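Local coordinates for McyG protein (Microcystis aeruginosa PCC 7806, PDB 4R0M) that probably activates phenylalanine or a related phenyl-bearing acid as its adenylate for loading onto a carrier domain during microcystin assembly, at residues Gln46-Leu59 against Ile84-Ile96. Residues are numbered along the deposited sequence; the frame is centred on the assembly and turned at random.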
ATOM      1  N   GLN A  46      -8.226 -15.371  17.179  1.00 32.89           N
ATOM      2  CA  GLN A  46      -9.126 -16.196  16.390  1.00 31.74           C
ATOM      3  C   GLN A  46      -8.277 -17.202  15.626  1.00 30.87           C
ATOM      4  O   GLN A  46      -7.578 -16.840  14.677  1.00 30.87           O
ATOM      5  CB  GLN A  46      -9.945 -15.327  15.426  1.00 32.12           C
ATOM      6  CG  GLN A  46     -11.032 -16.074  14.662  1.00 32.40           C
ATOM      7  CD  GLN A  46     -11.787 -15.194  13.677  1.00 32.43           C
ATOM      8  OE1 GLN A  46     -11.198 -14.365  12.977  1.00 32.69           O
ATOM      9  NE2 GLN A  46     -13.102 -15.384  13.606  1.00 31.50           N
ATOM     10  N   SER A  47      -8.326 -18.463  16.055  1.00 30.21           N
ATOM     11  CA  SER A  47      -7.595 -19.540  15.381  1.00 29.48           C
ATOM     12  C   SER A  47      -8.119 -19.729  13.961  1.00 28.49           C
ATOM     13  O   SER A  47      -9.250 -19.344  13.656  1.00 27.81           O
ATOM     14  CB  SER A  47      -7.703 -20.852  16.168  1.00 29.15           C
ATOM     15  OG  SER A  47      -8.982 -21.447  16.015  1.00 28.42           O
ATOM     16  N   TYR A  48      -7.298 -20.322  13.099  1.00 28.65           N
ATOM     17  CA  TYR A  48      -7.690 -20.561  11.709  1.00 29.48           C
ATOM     18  C   TYR A  48      -8.950 -21.419  11.590  1.00 30.15           C
ATOM     19  O   TYR A  48      -9.727 -21.259  10.646  1.00 30.31           O
ATOM     20  CB  TYR A  48      -6.537 -21.164  10.911  1.00 29.32           C
ATOM     21  CG  TYR A  48      -5.427 -20.182  10.620  1.00 29.10           C
ATOM     22  CD1 TYR A  48      -5.694 -18.965   9.987  1.00 29.27           C
ATOM     23  CD2 TYR A  48      -4.110 -20.469  10.964  1.00 28.99           C
ATOM     24  CE1 TYR A  48      -4.681 -18.060   9.717  1.00 29.23           C
ATOM     25  CE2 TYR A  48      -3.088 -19.571  10.696  1.00 29.33           C
ATOM     26  CZ  TYR A  48      -3.380 -18.369  10.073  1.00 29.58           C
ATOM     27  OH  TYR A  48      -2.371 -17.468   9.800  1.00 29.78           O
ATOM     28  N   GLN A  49      -9.145 -22.311  12.562  1.00 31.05           N
ATOM     29  CA  GLN A  49     -10.364 -23.107  12.678  1.00 31.94           C
ATOM     30  C   GLN A  49     -11.583 -22.225  12.965  1.00 31.88           C
ATOM     31  O   GLN A  49     -12.638 -22.403  12.351  1.00 31.77           O
ATOM     32  CB  GLN A  49     -10.198 -24.181  13.768  1.00 33.30           C
ATOM     33  CG  GLN A  49     -11.388 -25.121  13.939  1.00 33.96           C
ATOM     34  CD  GLN A  49     -11.675 -25.951  12.699  1.00 35.16           C
ATOM     35  OE1 GLN A  49     -12.673 -25.730  12.010  1.00 36.24           O
ATOM     36  NE2 GLN A  49     -10.796 -26.905  12.404  1.00 35.34           N
ATOM     37  N   ASP A  50     -11.429 -21.280  13.896  1.00 31.90           N
ATOM     38  CA  ASP A  50     -12.495 -20.330  14.238  1.00 32.26           C
ATOM     39  C   ASP A  50     -12.830 -19.413  13.063  1.00 32.07           C
ATOM     40  O   ASP A  50     -14.002 -19.140  12.800  1.00 32.30           O
ATOM     41  CB  ASP A  50     -12.106 -19.479  15.452  1.00 33.25           C
ATOM     42  CG  ASP A  50     -11.975 -20.290  16.728  1.00 34.13           C
ATOM     43  OD1 ASP A  50     -12.968 -20.918  17.153  1.00 34.88           O
ATOM     44  OD2 ASP A  50     -10.879 -20.275  17.325  1.00 34.61           O
ATOM     45  N   LEU A  51     -11.794 -18.941  12.370  1.00 31.94           N
ATOM     46  CA  LEU A  51     -11.961 -18.093  11.191  1.00 32.27           C
ATOM     47  C   LEU A  51     -12.769 -18.817  10.117  1.00 32.64           C
ATOM     48  O   LEU A  51     -13.734 -18.270   9.576  1.00 33.25           O
ATOM     49  CB  LEU A  51     -10.596 -17.659  10.641  1.00 31.87           C
ATOM     50  CG  LEU A  51     -10.538 -16.988   9.262  1.00 31.64           C
ATOM     51  CD1 LEU A  51     -11.115 -15.579   9.299  1.00 31.57           C
ATOM     52  CD2 LEU A  51      -9.112 -16.965   8.738  1.00 30.97           C
ATOM     53  N   TYR A  52     -12.371 -20.057   9.832  1.00 32.66           N
ATOM     54  CA  TYR A  52     -13.066 -20.908   8.872  1.00 32.41           C
ATOM     55  C   TYR A  52     -14.543 -21.075   9.235  1.00 31.91           C
ATOM     56  O   TYR A  52     -15.414 -20.931   8.376  1.00 31.88           O
ATOM     57  CB  TYR A  52     -12.360 -22.268   8.768  1.00 32.68           C
ATOM     58  CG  TYR A  52     -13.079 -23.303   7.929  1.00 33.07           C
ATOM     59  CD1 TYR A  52     -13.027 -23.263   6.536  1.00 33.43           C
ATOM     60  CD2 TYR A  52     -13.800 -24.335   8.531  1.00 33.24           C
ATOM     61  CE1 TYR A  52     -13.680 -24.215   5.768  1.00 33.73           C
ATOM     62  CE2 TYR A  52     -14.459 -25.290   7.770  1.00 33.22           C
ATOM     63  CZ  TYR A  52     -14.396 -25.228   6.391  1.00 33.56           C
ATOM     64  OH  TYR A  52     -15.049 -26.173   5.633  1.00 33.59           O
ATOM     65  N   GLN A  53     -14.817 -21.360  10.508  1.00 31.85           N
ATOM     66  CA  GLN A  53     -16.193 -21.532  10.982  1.00 32.03           C
ATOM     67  C   GLN A  53     -16.990 -20.234  10.889  1.00 31.47           C
ATOM     68  O   GLN A  53     -18.164 -20.248  10.519  1.00 31.49           O
ATOM     69  CB  GLN A  53     -16.228 -22.074  12.419  1.00 32.62           C
ATOM     70  CG  GLN A  53     -15.726 -23.505  12.600  1.00 33.45           C
ATOM     71  CD  GLN A  53     -16.505 -24.543  11.800  1.00 33.95           C
ATOM     72  OE1 GLN A  53     -17.708 -24.409  11.573  1.00 33.94           O
ATOM     73  NE2 GLN A  53     -15.812 -25.593  11.376  1.00 34.73           N
ATOM     74  N   ASP A  54     -16.339 -19.118  11.222  1.00 31.28           N
ATOM     75  CA  ASP A  54     -16.947 -17.788  11.144  1.00 30.72           C
ATOM     76  C   ASP A  54     -17.283 -17.429   9.694  1.00 30.30           C
ATOM     77  O   ASP A  54     -18.382 -16.951   9.400  1.00 29.50           O
ATOM     78  CB  ASP A  54     -16.003 -16.748  11.758  1.00 30.84           C
ATOM     79  CG  ASP A  54     -16.684 -15.417  12.055  1.00 30.45           C
ATOM     80  OD1 ASP A  54     -17.928 -15.321  11.981  1.00 30.23           O
ATOM     81  OD2 ASP A  54     -15.953 -14.457  12.378  1.00 30.20           O
ATOM     82  N   ALA A  55     -16.334 -17.685   8.795  1.00 30.29           N
ATOM     83  CA  ALA A  55     -16.516 -17.451   7.364  1.00 30.50           C
ATOM     84  C   ALA A  55     -17.714 -18.209   6.779  1.00 30.61           C
ATOM     85  O   ALA A  55     -18.465 -17.653   5.976  1.00 30.81           O
ATOM     86  CB  ALA A  55     -15.241 -17.795   6.607  1.00 30.23           C
ATOM     87  N   LEU A  56     -17.891 -19.466   7.190  1.00 30.84           N
ATOM     88  CA  LEU A  56     -19.020 -20.291   6.734  1.00 30.76           C
ATOM     89  C   LEU A  56     -20.373 -19.705   7.131  1.00 31.03           C
ATOM     90  O   LEU A  56     -21.330 -19.761   6.354  1.00 30.54           O
ATOM     91  CB  LEU A  56     -18.906 -21.727   7.267  1.00 30.56           C
ATOM     92  CG  LEU A  56     -17.864 -22.683   6.680  1.00 30.73           C
ATOM     93  CD1 LEU A  56     -17.899 -24.013   7.419  1.00 30.96           C
ATOM     94  CD2 LEU A  56     -18.078 -22.901   5.190  1.00 30.76           C
ATOM     95  N   VAL A  57     -20.441 -19.156   8.343  1.00 31.63           N
ATOM     96  CA  VAL A  57     -21.660 -18.528   8.857  1.00 32.26           C
ATOM     97  C   VAL A  57     -21.997 -17.282   8.040  1.00 32.60           C
ATOM     98  O   VAL A  57     -23.143 -17.102   7.624  1.00 33.29           O
ATOM     99  CB  VAL A  57     -21.538 -18.171  10.360  1.00 32.80           C
ATOM    100  CG1 VAL A  57     -22.773 -17.426  10.848  1.00 33.15           C
ATOM    101  CG2 VAL A  57     -21.319 -19.426  11.196  1.00 32.28           C
ATOM    102  N   ILE A  58     -20.990 -16.439   7.807  1.00 32.49           N
ATOM    103  CA  ILE A  58     -21.146 -15.224   7.004  1.00 32.37           C
ATOM    104  C   ILE A  58     -21.517 -15.582   5.565  1.00 32.99           C
ATOM    105  O   ILE A  58     -22.401 -14.955   4.975  1.00 32.97           O
ATOM    106  CB  ILE A  58     -19.872 -14.346   7.036  1.00 31.81           C
ATOM    107  CG1 ILE A  58     -19.618 -13.834   8.457  1.00 31.11           C
ATOM    108  CG2 ILE A  58     -19.991 -13.174   6.065  1.00 31.24           C
ATOM    109  CD1 ILE A  58     -18.164 -13.556   8.768  1.00 30.44           C
ATOM    110  N   LEU A  59     -20.841 -16.594   5.019  1.00 33.30           N
ATOM    111  CA  LEU A  59     -21.126 -17.093   3.675  1.00 33.99           C
ATOM    112  C   LEU A  59     -22.585 -17.519   3.511  1.00 34.89           C
ATOM    113  O   LEU A  59     -23.212 -17.216   2.494  1.00 35.47           O
ATOM    114  CB  LEU A  59     -20.191 -18.255   3.314  1.00 33.35           C
ATOM    115  CG  LEU A  59     -20.381 -18.960   1.964  1.00 33.41           C
ATOM    116  CD1 LEU A  59     -20.388 -17.980   0.794  1.00 32.92           C
ATOM    117  CD2 LEU A  59     -19.308 -20.021   1.775  1.00 33.12           C
ATOM    118  N   ILE A  84     -11.698  -9.556   7.761  1.00 26.82           N
ATOM    119  CA  ILE A  84     -11.039 -10.814   7.393  1.00 26.85           C
ATOM    120  C   ILE A  84     -12.007 -12.013   7.304  1.00 26.42           C
ATOM    121  O   ILE A  84     -11.990 -12.732   6.303  1.00 26.58           O
ATOM    122  CB  ILE A  84      -9.815 -11.110   8.296  1.00 26.94           C
ATOM    123  CG1 ILE A  84      -8.765 -10.001   8.132  1.00 27.17           C
ATOM    124  CG2 ILE A  84      -9.203 -12.459   7.952  1.00 27.15           C
ATOM    125  CD1 ILE A  84      -7.714  -9.949   9.221  1.00 27.31           C
ATOM    126  N   PRO A  85     -12.866 -12.220   8.324  1.00 26.10           N
ATOM    127  CA  PRO A  85     -13.850 -13.294   8.175  1.00 26.00           C
ATOM    128  C   PRO A  85     -14.787 -13.120   6.975  1.00 25.91           C
ATOM    129  O   PRO A  85     -15.131 -14.109   6.324  1.00 25.64           O
ATOM    130  CB  PRO A  85     -14.624 -13.238   9.494  1.00 26.05           C
ATOM    131  CG  PRO A  85     -13.634 -12.704  10.469  1.00 25.63           C
ATOM    132  CD  PRO A  85     -12.885 -11.662   9.691  1.00 25.87           C
ATOM    133  N   ALA A  86     -15.182 -11.881   6.681  1.00 25.73           N
ATOM    134  CA  ALA A  86     -16.040 -11.592   5.528  1.00 25.46           C
ATOM    135  C   ALA A  86     -15.318 -11.797   4.197  1.00 25.46           C
ATOM    136  O   ALA A  86     -15.923 -12.247   3.220  1.00 25.81           O
ATOM    137  CB  ALA A  86     -16.595 -10.178   5.613  1.00 25.68           C
ATOM    138  N   LEU A  87     -14.030 -11.461   4.164  1.00 25.20           N
ATOM    139  CA  LEU A  87     -13.198 -11.658   2.977  1.00 25.25           C
ATOM    140  C   LEU A  87     -13.052 -13.145   2.655  1.00 25.64           C
ATOM    141  O   LEU A  87     -13.201 -13.557   1.497  1.00 25.54           O
ATOM    142  CB  LEU A  87     -11.817 -11.022   3.176  1.00 24.69           C
ATOM    143  CG  LEU A  87     -10.812 -11.105   2.023  1.00 24.40           C
ATOM    144  CD1 LEU A  87     -11.055 -10.007   0.997  1.00 24.04           C
ATOM    145  CD2 LEU A  87      -9.390 -11.027   2.557  1.00 24.23           C
ATOM    146  N   TRP A  88     -12.761 -13.937   3.687  1.00 25.78           N
ATOM    147  CA  TRP A  88     -12.633 -15.386   3.555  1.00 25.95           C
ATOM    148  C   TRP A  88     -13.944 -16.061   3.284  1.00 26.35           C
ATOM    149  O   TRP A  88     -13.984 -17.075   2.586  1.00 27.06           O
ATOM    150  CB  TRP A  88     -11.945 -15.985   4.776  1.00 25.61           C
ATOM    151  CG  TRP A  88     -10.448 -15.824   4.713  1.00 25.26           C
ATOM    152  CD1 TRP A  88      -9.659 -14.913   5.409  1.00 25.43           C
ATOM    153  CD2 TRP A  88      -9.508 -16.580   3.876  1.00 25.17           C
ATOM    154  NE1 TRP A  88      -8.333 -15.058   5.078  1.00 25.44           N
ATOM    155  CE2 TRP A  88      -8.174 -16.038   4.163  1.00 25.24           C
ATOM    156  CE3 TRP A  88      -9.632 -17.618   2.955  1.00 25.41           C
ATOM    157  CZ2 TRP A  88      -7.033 -16.529   3.545  1.00 25.13           C
ATOM    158  CZ3 TRP A  88      -8.473 -18.104   2.337  1.00 24.95           C
ATOM    159  CH2 TRP A  88      -7.206 -17.570   2.626  1.00 25.16           C
ATOM    160  N   ALA A  89     -15.030 -15.501   3.812  1.00 26.38           N
ATOM    161  CA  ALA A  89     -16.373 -15.975   3.480  1.00 27.09           C
ATOM    162  C   ALA A  89     -16.588 -15.952   1.967  1.00 27.83           C
ATOM    163  O   ALA A  89     -17.044 -16.939   1.385  1.00 28.50           O
ATOM    164  CB  ALA A  89     -17.428 -15.134   4.179  1.00 27.00           C
ATOM    165  N   CYS A  90     -16.247 -14.821   1.350  1.00 27.65           N
ATOM    166  CA  CYS A  90     -16.332 -14.641  -0.094  1.00 27.56           C
ATOM    167  C   CYS A  90     -15.418 -15.613  -0.838  1.00 27.84           C
ATOM    168  O   CYS A  90     -15.826 -16.210  -1.841  1.00 28.23           O
ATOM    169  CB  CYS A  90     -15.989 -13.194  -0.475  1.00 27.69           C
ATOM    170  SG  CYS A  90     -17.168 -11.959   0.129  1.00 27.36           S
ATOM    171  N   PHE A  91     -14.191 -15.775  -0.347  1.00 27.83           N
ATOM    172  CA  PHE A  91     -13.238 -16.712  -0.954  1.00 28.35           C
ATOM    173  C   PHE A  91     -13.795 -18.139  -1.013  1.00 28.76           C
ATOM    174  O   PHE A  91     -13.728 -18.792  -2.057  1.00 29.35           O
ATOM    175  CB  PHE A  91     -11.895 -16.703  -0.214  1.00 28.00           C
ATOM    176  CG  PHE A  91     -11.068 -15.461  -0.440  1.00 28.11           C
ATOM    177  CD1 PHE A  91     -11.249 -14.666  -1.570  1.00 28.11           C
ATOM    178  CD2 PHE A  91     -10.077 -15.107   0.468  1.00 27.93           C
ATOM    179  CE1 PHE A  91     -10.472 -13.532  -1.772  1.00 28.02           C
ATOM    180  CE2 PHE A  91      -9.297 -13.975   0.268  1.00 28.13           C
ATOM    181  CZ  PHE A  91      -9.496 -13.185  -0.853  1.00 27.75           C
ATOM    182  N   LEU A  92     -14.357 -18.601   0.104  1.00 28.86           N
ATOM    183  CA  LEU A  92     -14.890 -19.961   0.216  1.00 29.35           C
ATOM    184  C   LEU A  92     -16.098 -20.214  -0.685  1.00 29.79           C
ATOM    185  O   LEU A  92     -16.264 -21.317  -1.206  1.00 30.69           O
ATOM    186  CB  LEU A  92     -15.257 -20.284   1.668  1.00 29.50           C
ATOM    187  CG  LEU A  92     -14.187 -20.309   2.764  1.00 29.27           C
ATOM    188  CD1 LEU A  92     -14.850 -20.522   4.115  1.00 29.54           C
ATOM    189  CD2 LEU A  92     -13.130 -21.375   2.523  1.00 29.14           C
ATOM    190  N   GLY A  93     -16.936 -19.196  -0.868  1.00 29.70           N
ATOM    191  CA  GLY A  93     -18.157 -19.342  -1.661  1.00 28.89           C
ATOM    192  C   GLY A  93     -18.022 -19.041  -3.140  1.00 28.10           C
ATOM    193  O   GLY A  93     -18.995 -19.145  -3.886  1.00 28.06           O
ATOM    194  N   GLY A  94     -16.820 -18.670  -3.569  1.00 27.98           N
ATOM    195  CA  GLY A  94     -16.591 -18.260  -4.952  1.00 27.67           C
ATOM    196  C   GLY A  94     -17.222 -16.919  -5.286  1.00 27.78           C
ATOM    197  O   GLY A  94     -17.472 -16.620  -6.455  1.00 28.12           O
ATOM    198  N   ILE A  95     -17.496 -16.123  -4.253  1.00 27.44           N
ATOM    199  CA  ILE A  95     -17.967 -14.749  -4.412  1.00 26.86           C
ATOM    200  C   ILE A  95     -16.732 -13.857  -4.417  1.00 26.64           C
ATOM    201  O   ILE A  95     -15.835 -14.036  -3.597  1.00 26.87           O
ATOM    202  CB  ILE A  95     -18.917 -14.339  -3.262  1.00 27.10           C
ATOM    203  CG1 ILE A  95     -20.171 -15.222  -3.258  1.00 26.98           C
ATOM    204  CG2 ILE A  95     -19.305 -12.867  -3.369  1.00 26.83           C
ATOM    205  CD1 ILE A  95     -20.905 -15.252  -1.934  1.00 26.95           C
ATOM    206  N   ILE A  96     -16.675 -12.916  -5.354  1.00 26.17           N
ATOM    207  CA  ILE A  96     -15.510 -12.043  -5.485  1.00 25.98           C
ATOM    208  C   ILE A  96     -15.642 -10.809  -4.583  1.00 25.64           C
ATOM    209  O   ILE A  96     -16.494  -9.949  -4.827  1.00 25.82           O
ATOM    210  CB  ILE A  96     -15.260 -11.635  -6.956  1.00 26.23           C
ATOM    211  CG1 ILE A  96     -15.037 -12.879  -7.826  1.00 26.46           C
ATOM    212  CG2 ILE A  96     -14.065 -10.692  -7.062  1.00 26.24           C
ATOM    213  CD1 ILE A  96     -15.331 -12.676  -9.297  1.00 26.55           C
TER
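Leu51 lays its CD2 methyl over one face of the Trp88 indole, a CH-pi contact 4.3 Å from the centroid of the five-membered ring. With CG anti to the backbone N (chi1 169°), the leucine's other branch, CD1, reaches the backbone of Pro85 and the CG2 methyl of Ile84. One turn on, Ala55 is a knob in a hole formed by Pro85, Trp88, Ala89 and Leu92; Leu92 returns the arrangement, inserted among Tyr52, Ala55, Leu56 and Leu59. The small alanines let the helices approach to 7.8 Å between axes, crossing at -71°. Leu59 sets both methyls against Gly93, CD1 3.6 Å from Gly93 CA, where a beta carbon would clash. Beside the alanine knob, Asp54 OD2 rests 3.4 Å from Pro85 CB, accepts a hydrogen bond from Gln46 NE2 on its anti side and pairs with Arg159 in a salt bridge; Tyr36 OH holds Gln46 OE1. A leucine in place of Asp54 would probably leave the Arg159 charge without its mate and Gln46 NE2 without this acceptor. Within the AMP-binding (ANL) domain, helix 48-64 lies across helix 80-93, with strand 33-37 beside Leu51, Ile84 and Pro85, helix 227-240 against Trp88, and helix 19-27 touching Tyr52 and Leu92.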